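PDB 3FLP: SAP-like pentraxin, which probably acts as a calcium-dependent, sugar-binding lectin of the pentraxin family, assembling into doubly stacked rings of seven subunits. Local coordinates for residues Q33-H44 against W159-D170. Numbering follows the deposited sequence.
Sequences QLTVCQRIKPFH and WSGELSDLQVWD
Thr35 and Trp169 pair through both of their backbone N-H and C=O groups, and the ladder they belong to runs antiparallel along strands 33-42 and 161-169, whose axes come within 4.6 Å, with Cys37-Gln167, Arg39-Ser164 and Lys41-Glu162 as the further doubly bonded pairs. Between Cys37 and Arg39 the register slips by one residue, a beta bulge in which Asp165 has positive phi and psi. That extra residue turns its carboxylate to Arg39: Arg39 NE reaches Asp165 OD2 at 2.9 Å with a nearly straight N-H...O angle of 175°; OD2 lies in the guanidinium plane and is met on its anti side. Asp165 OD1 receives Gln167 NE2 at 2.7 Å, and Arg188 is a second cationic partner of OD2, so the carboxylate is gripped at both ends.

These are neighbouring strands in one sheet of the pentraxin beta sandwich, which has the concanavalin-like jelly-roll fold. On the face turned to the opposing sheet, Val36 CG1 lies 3.8 Å from Leu166 CD1, and Trp159 CH2 approaches Ile40 CB to 3.7 Å; Phe51, Ile50 and Met66 of that sheet pack against this layer. The other face carries the Cys37-Cys103 disulfide, with SG of Cys37 oblique to the Trp169 ring, and the salt bridge from Lys41 NZ to Glu162 OE1 (2.8 Å). The lysine chain, extended as far as CD and then bent about CG-CD (-64°), brings its ammonium in from above the carboxylate plane; NZ also pairs with Glu171 of a neighbouring subunit, tying this end of strand 33-42 to the subunit interface. Just beyond strand 33-42, Phe43 lays one ring face on Gly161 CA, 3.5 Å from the ring centroid, in a CH-pi contact, while a water joins His44 NE2 to Ser160 OG.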
loop_
_atom_site.group_PDB
_atom_site.type_symbol
_atom_site.label_atom_id
_atom_site.label_comp_id
_atom_site.label_asym_id
_atom_site.label_seq_id
_atom_site.Cartn_x
_atom_site.Cartn_y
_atom_site.Cartn_z
ATOM N N GLN A 33 -12.349 -32.411 -31.150
ATOM C CA GLN A 33 -11.703 -31.166 -31.552
ATOM C C GLN A 33 -10.302 -31.126 -30.953
ATOM O O GLN A 33 -10.044 -31.717 -29.905
ATOM C CB GLN A 33 -12.479 -29.948 -31.040
ATOM C CG GLN A 33 -13.898 -29.815 -31.554
ATOM C CD GLN A 33 -14.618 -28.632 -30.926
ATOM O OE1 GLN A 33 -14.658 -28.496 -29.699
ATOM N NE2 GLN A 33 -15.190 -27.778 -31.759
ATOM N N LEU A 34 -9.399 -30.410 -31.605
ATOM C CA LEU A 34 -8.045 -30.320 -31.102
ATOM C C LEU A 34 -7.333 -29.073 -31.601
ATOM O O LEU A 34 -7.419 -28.722 -32.778
ATOM C CB LEU A 34 -7.260 -31.567 -31.519
ATOM C CG LEU A 34 -6.050 -31.962 -30.674
ATOM C CD1 LEU A 34 -6.506 -32.399 -29.278
ATOM C CD2 LEU A 34 -5.317 -33.105 -31.365
ATOM N N THR A 35 -6.643 -28.392 -30.692
ATOM C CA THR A 35 -5.867 -27.214 -31.055
ATOM C C THR A 35 -4.451 -27.468 -30.539
ATOM O O THR A 35 -4.246 -27.693 -29.340
ATOM C CB THR A 35 -6.413 -25.912 -30.411
ATOM O OG1 THR A 35 -7.734 -25.641 -30.902
ATOM C CG2 THR A 35 -5.509 -24.728 -30.756
ATOM N N VAL A 36 -3.484 -27.454 -31.448
ATOM C CA VAL A 36 -2.090 -27.681 -31.083
ATOM C C VAL A 36 -1.298 -26.415 -31.409
ATOM O O VAL A 36 -1.207 -26.003 -32.569
ATOM C CB VAL A 36 -1.492 -28.887 -31.858
ATOM C CG1 VAL A 36 -0.029 -29.106 -31.451
ATOM C CG2 VAL A 36 -2.315 -30.145 -31.580
ATOM N N CYS A 37 -0.745 -25.796 -30.373
ATOM C CA CYS A 37 0.030 -24.572 -30.526
ATOM C C CYS A 37 1.437 -24.805 -29.959
ATOM O O CYS A 37 1.607 -25.536 -28.983
ATOM C CB CYS A 37 -0.609 -23.430 -29.724
ATOM S SG CYS A 37 -2.054 -22.455 -30.298
ATOM N N GLN A 38 2.442 -24.188 -30.573
ATOM C CA GLN A 38 3.814 -24.295 -30.080
ATOM C C GLN A 38 4.742 -23.316 -30.785
ATOM O O GLN A 38 4.413 -22.772 -31.836
ATOM C CB GLN A 38 4.376 -25.727 -30.230
ATOM C CG GLN A 38 4.941 -26.070 -31.598
ATOM C CD GLN A 38 3.910 -26.684 -32.518
ATOM O OE1 GLN A 38 3.585 -27.867 -32.402
ATOM N NE2 GLN A 38 3.378 -25.883 -33.431
ATOM N N ARG A 39 5.904 -23.085 -30.188
ATOM C CA ARG A 39 6.895 -22.193 -30.772
ATOM C C ARG A 39 7.935 -23.088 -31.447
ATOM O O ARG A 39 8.419 -24.050 -30.846
ATOM C CB ARG A 39 7.524 -21.327 -29.674
ATOM C CG ARG A 39 6.515 -20.357 -29.043
ATOM C CD ARG A 39 6.956 -19.774 -27.698
ATOM N NE ARG A 39 5.800 -19.173 -27.039
ATOM C CZ ARG A 39 5.230 -18.030 -27.422
ATOM N NH1 ARG A 39 5.723 -17.345 -28.452
ATOM N NH2 ARG A 39 4.131 -17.599 -26.812
ATOM N N ILE A 40 8.256 -22.789 -32.701
ATOM C CA ILE A 40 9.225 -23.587 -33.439
ATOM C C ILE A 40 10.259 -22.766 -34.200
ATOM O O ILE A 40 9.992 -21.646 -34.654
ATOM C CB ILE A 40 8.538 -24.530 -34.477
ATOM C CG1 ILE A 40 7.646 -23.711 -35.416
ATOM C CG2 ILE A 40 7.743 -25.614 -33.765
ATOM C CD1 ILE A 40 7.044 -24.514 -36.561
ATOM N N LYS A 41 11.448 -23.350 -34.319
ATOM C CA LYS A 41 12.563 -22.763 -35.049
ATOM C C LYS A 41 12.966 -23.886 -36.001
ATOM O O LYS A 41 13.676 -24.809 -35.619
ATOM C CB LYS A 41 13.719 -22.430 -34.105
ATOM C CG LYS A 41 14.970 -21.953 -34.838
ATOM C CD LYS A 41 16.173 -21.878 -33.924
ATOM C CE LYS A 41 15.981 -20.847 -32.827
ATOM N NZ LYS A 41 17.238 -20.673 -32.038
ATOM N N PRO A 42 12.498 -23.828 -37.256
ATOM C CA PRO A 42 12.822 -24.868 -38.236
ATOM C C PRO A 42 14.249 -24.833 -38.776
ATOM O O PRO A 42 14.822 -23.757 -38.978
ATOM C CB PRO A 42 11.772 -24.640 -39.317
ATOM C CG PRO A 42 11.633 -23.144 -39.313
ATOM C CD PRO A 42 11.623 -22.793 -37.843
ATOM N N PHE A 43 14.815 -26.018 -39.006
ATOM C CA PHE A 43 16.172 -26.132 -39.538
ATOM C C PHE A 43 16.188 -26.452 -41.033
ATOM O O PHE A 43 17.233 -26.351 -41.672
ATOM C CB PHE A 43 16.968 -27.209 -38.796
ATOM C CG PHE A 43 17.402 -26.813 -37.404
ATOM C CD1 PHE A 43 17.376 -25.478 -36.993
ATOM C CD2 PHE A 43 17.885 -27.773 -36.518
ATOM C CE1 PHE A 43 17.825 -25.112 -35.719
ATOM C CE2 PHE A 43 18.337 -27.414 -35.245
ATOM C CZ PHE A 43 18.306 -26.081 -34.847
ATOM N N HIS A 44 15.048 -26.853 -41.595
ATOM C CA HIS A 44 14.998 -27.158 -43.026
ATOM C C HIS A 44 13.679 -26.813 -43.708
ATOM O O HIS A 44 12.621 -26.757 -43.079
ATOM C CB HIS A 44 15.367 -28.632 -43.291
ATOM C CG HIS A 44 14.534 -29.628 -42.540
ATOM N ND1 HIS A 44 13.200 -29.851 -42.814
ATOM C CD2 HIS A 44 14.858 -30.489 -41.544
ATOM C CE1 HIS A 44 12.741 -30.804 -42.023
ATOM N NE2 HIS A 44 13.726 -31.208 -41.242
ATOM N N TRP A 159 11.184 -34.037 -38.429
ATOM C CA TRP A 159 11.254 -32.586 -38.361
ATOM C C TRP A 159 12.416 -32.204 -37.459
ATOM O O TRP A 159 12.474 -32.626 -36.305
ATOM C CB TRP A 159 9.967 -32.003 -37.784
ATOM C CG TRP A 159 9.933 -30.504 -37.837
ATOM C CD1 TRP A 159 9.549 -29.729 -38.896
ATOM C CD2 TRP A 159 10.321 -29.596 -36.798
ATOM N NE1 TRP A 159 9.673 -28.400 -38.583
ATOM C CE2 TRP A 159 10.144 -28.285 -37.302
ATOM C CE3 TRP A 159 10.800 -29.761 -35.489
ATOM C CZ2 TRP A 159 10.429 -27.141 -36.542
ATOM C CZ3 TRP A 159 11.082 -28.620 -34.730
ATOM C CH2 TRP A 159 10.893 -27.328 -35.264
ATOM N N SER A 160 13.340 -31.412 -37.987
ATOM C CA SER A 160 14.489 -30.970 -37.210
ATOM C C SER A 160 14.369 -29.481 -36.918
ATOM O O SER A 160 13.902 -28.710 -37.755
ATOM C CB SER A 160 15.786 -31.259 -37.968
ATOM O OG SER A 160 15.993 -32.658 -38.075
ATOM N N GLY A 161 14.792 -29.089 -35.723
ATOM C CA GLY A 161 14.722 -27.700 -35.321
ATOM C C GLY A 161 14.540 -27.632 -33.822
ATOM O O GLY A 161 14.780 -28.614 -33.119
ATOM N N GLU A 162 14.115 -26.477 -33.324
ATOM C CA GLU A 162 13.904 -26.310 -31.896
ATOM C C GLU A 162 12.418 -26.084 -31.635
ATOM O O GLU A 162 11.721 -25.435 -32.422
ATOM C CB GLU A 162 14.750 -25.140 -31.376
ATOM C CG GLU A 162 16.245 -25.348 -31.654
ATOM C CD GLU A 162 17.119 -24.165 -31.274
ATOM O OE1 GLU A 162 16.590 -23.105 -30.884
ATOM O OE2 GLU A 162 18.350 -24.292 -31.376
ATOM N N LEU A 163 11.932 -26.634 -30.529
ATOM C CA LEU A 163 10.524 -26.509 -30.187
ATOM C C LEU A 163 10.327 -26.189 -28.710
ATOM O O LEU A 163 11.070 -26.668 -27.854
ATOM C CB LEU A 163 9.802 -27.813 -30.551
ATOM C CG LEU A 163 8.293 -27.912 -30.344
ATOM C CD1 LEU A 163 7.714 -28.933 -31.326
ATOM C CD2 LEU A 163 7.992 -28.291 -28.902
ATOM N N SER A 164 9.330 -25.363 -28.418
ATOM C CA SER A 164 9.025 -25.024 -27.036
ATOM C C SER A 164 7.591 -24.536 -26.880
ATOM O O SER A 164 6.905 -24.257 -27.864
ATOM C CB SER A 164 9.998 -23.975 -26.498
ATOM O OG SER A 164 9.548 -22.673 -26.778
ATOM N N ASP A 165 7.136 -24.487 -25.632
ATOM C CA ASP A 165 5.799 -24.012 -25.293
ATOM C C ASP A 165 4.676 -24.746 -26.044
ATOM O O ASP A 165 3.776 -24.118 -26.603
ATOM C CB ASP A 165 5.722 -22.505 -25.567
ATOM C CG ASP A 165 4.779 -21.775 -24.625
ATOM O OD1 ASP A 165 4.022 -22.431 -23.874
ATOM O OD2 ASP A 165 4.793 -20.527 -24.650
ATOM N N LEU A 166 4.732 -26.075 -26.053
ATOM C CA LEU A 166 3.703 -26.881 -26.713
ATOM C C LEU A 166 2.463 -26.913 -25.824
ATOM O O LEU A 166 2.520 -27.368 -24.681
ATOM C CB LEU A 166 4.193 -28.314 -26.944
ATOM C CG LEU A 166 3.136 -29.340 -27.381
ATOM C CD1 LEU A 166 2.635 -29.019 -28.807
ATOM C CD2 LEU A 166 3.746 -30.740 -27.321
ATOM N N GLN A 167 1.345 -26.430 -26.353
ATOM C CA GLN A 167 0.093 -26.399 -25.606
ATOM C C GLN A 167 -1.015 -27.009 -26.467
ATOM O O GLN A 167 -1.215 -26.601 -27.613
ATOM C CB GLN A 167 -0.262 -24.955 -25.248
ATOM C CG GLN A 167 0.858 -24.164 -24.562
ATOM C CD GLN A 167 1.256 -24.721 -23.202
ATOM O OE1 GLN A 167 0.528 -25.512 -22.596
ATOM N NE2 GLN A 167 2.408 -24.296 -22.710
ATOM N N VAL A 168 -1.735 -27.975 -25.903
ATOM C CA VAL A 168 -2.807 -28.671 -26.610
ATOM C C VAL A 168 -4.129 -28.654 -25.837
ATOM O O VAL A 168 -4.166 -28.991 -24.654
ATOM C CB VAL A 168 -2.415 -30.157 -26.868
ATOM C CG1 VAL A 168 -3.518 -30.872 -27.660
ATOM C CG2 VAL A 168 -1.070 -30.221 -27.623
ATOM N N TRP A 169 -5.205 -28.267 -26.524
ATOM C CA TRP A 169 -6.554 -28.199 -25.959
ATOM C C TRP A 169 -7.461 -29.132 -26.761
ATOM O O TRP A 169 -7.242 -29.330 -27.957
ATOM C CB TRP A 169 -7.130 -26.783 -26.093
ATOM C CG TRP A 169 -6.519 -25.732 -25.222
ATOM C CD1 TRP A 169 -6.948 -25.335 -23.989
ATOM C CD2 TRP A 169 -5.404 -24.893 -25.548
ATOM N NE1 TRP A 169 -6.174 -24.293 -23.528
ATOM C CE2 TRP A 169 -5.220 -24.002 -24.465
ATOM C CE3 TRP A 169 -4.543 -24.807 -26.650
ATOM C CZ2 TRP A 169 -4.209 -23.033 -24.454
ATOM C CZ3 TRP A 169 -3.536 -23.844 -26.640
ATOM C CH2 TRP A 169 -3.378 -22.970 -25.546
ATOM N N ASP A 170 -8.483 -29.693 -26.121
ATOM C CA ASP A 170 -9.402 -30.567 -26.846
ATOM C C ASP A 170 -10.626 -29.757 -27.290
ATOM O O ASP A 170 -11.765 -30.228 -27.265
ATOM C CB ASP A 170 -9.800 -31.768 -25.977
ATOM C CG ASP A 170 -10.569 -31.373 -24.731
ATOM O OD1 ASP A 170 -10.498 -30.206 -24.308
ATOM O OD2 ASP A 170 -11.243 -32.253 -24.159
HETATM O O HOH W 1 -13.252 -32.682 -28.064
HETATM O O HOH W 2 2.237 -19.346 -25.616
HETATM O O HOH W 3 12.412 -28.029 -40.111
HETATM O O HOH W 4 14.554 -33.714 -40.213
#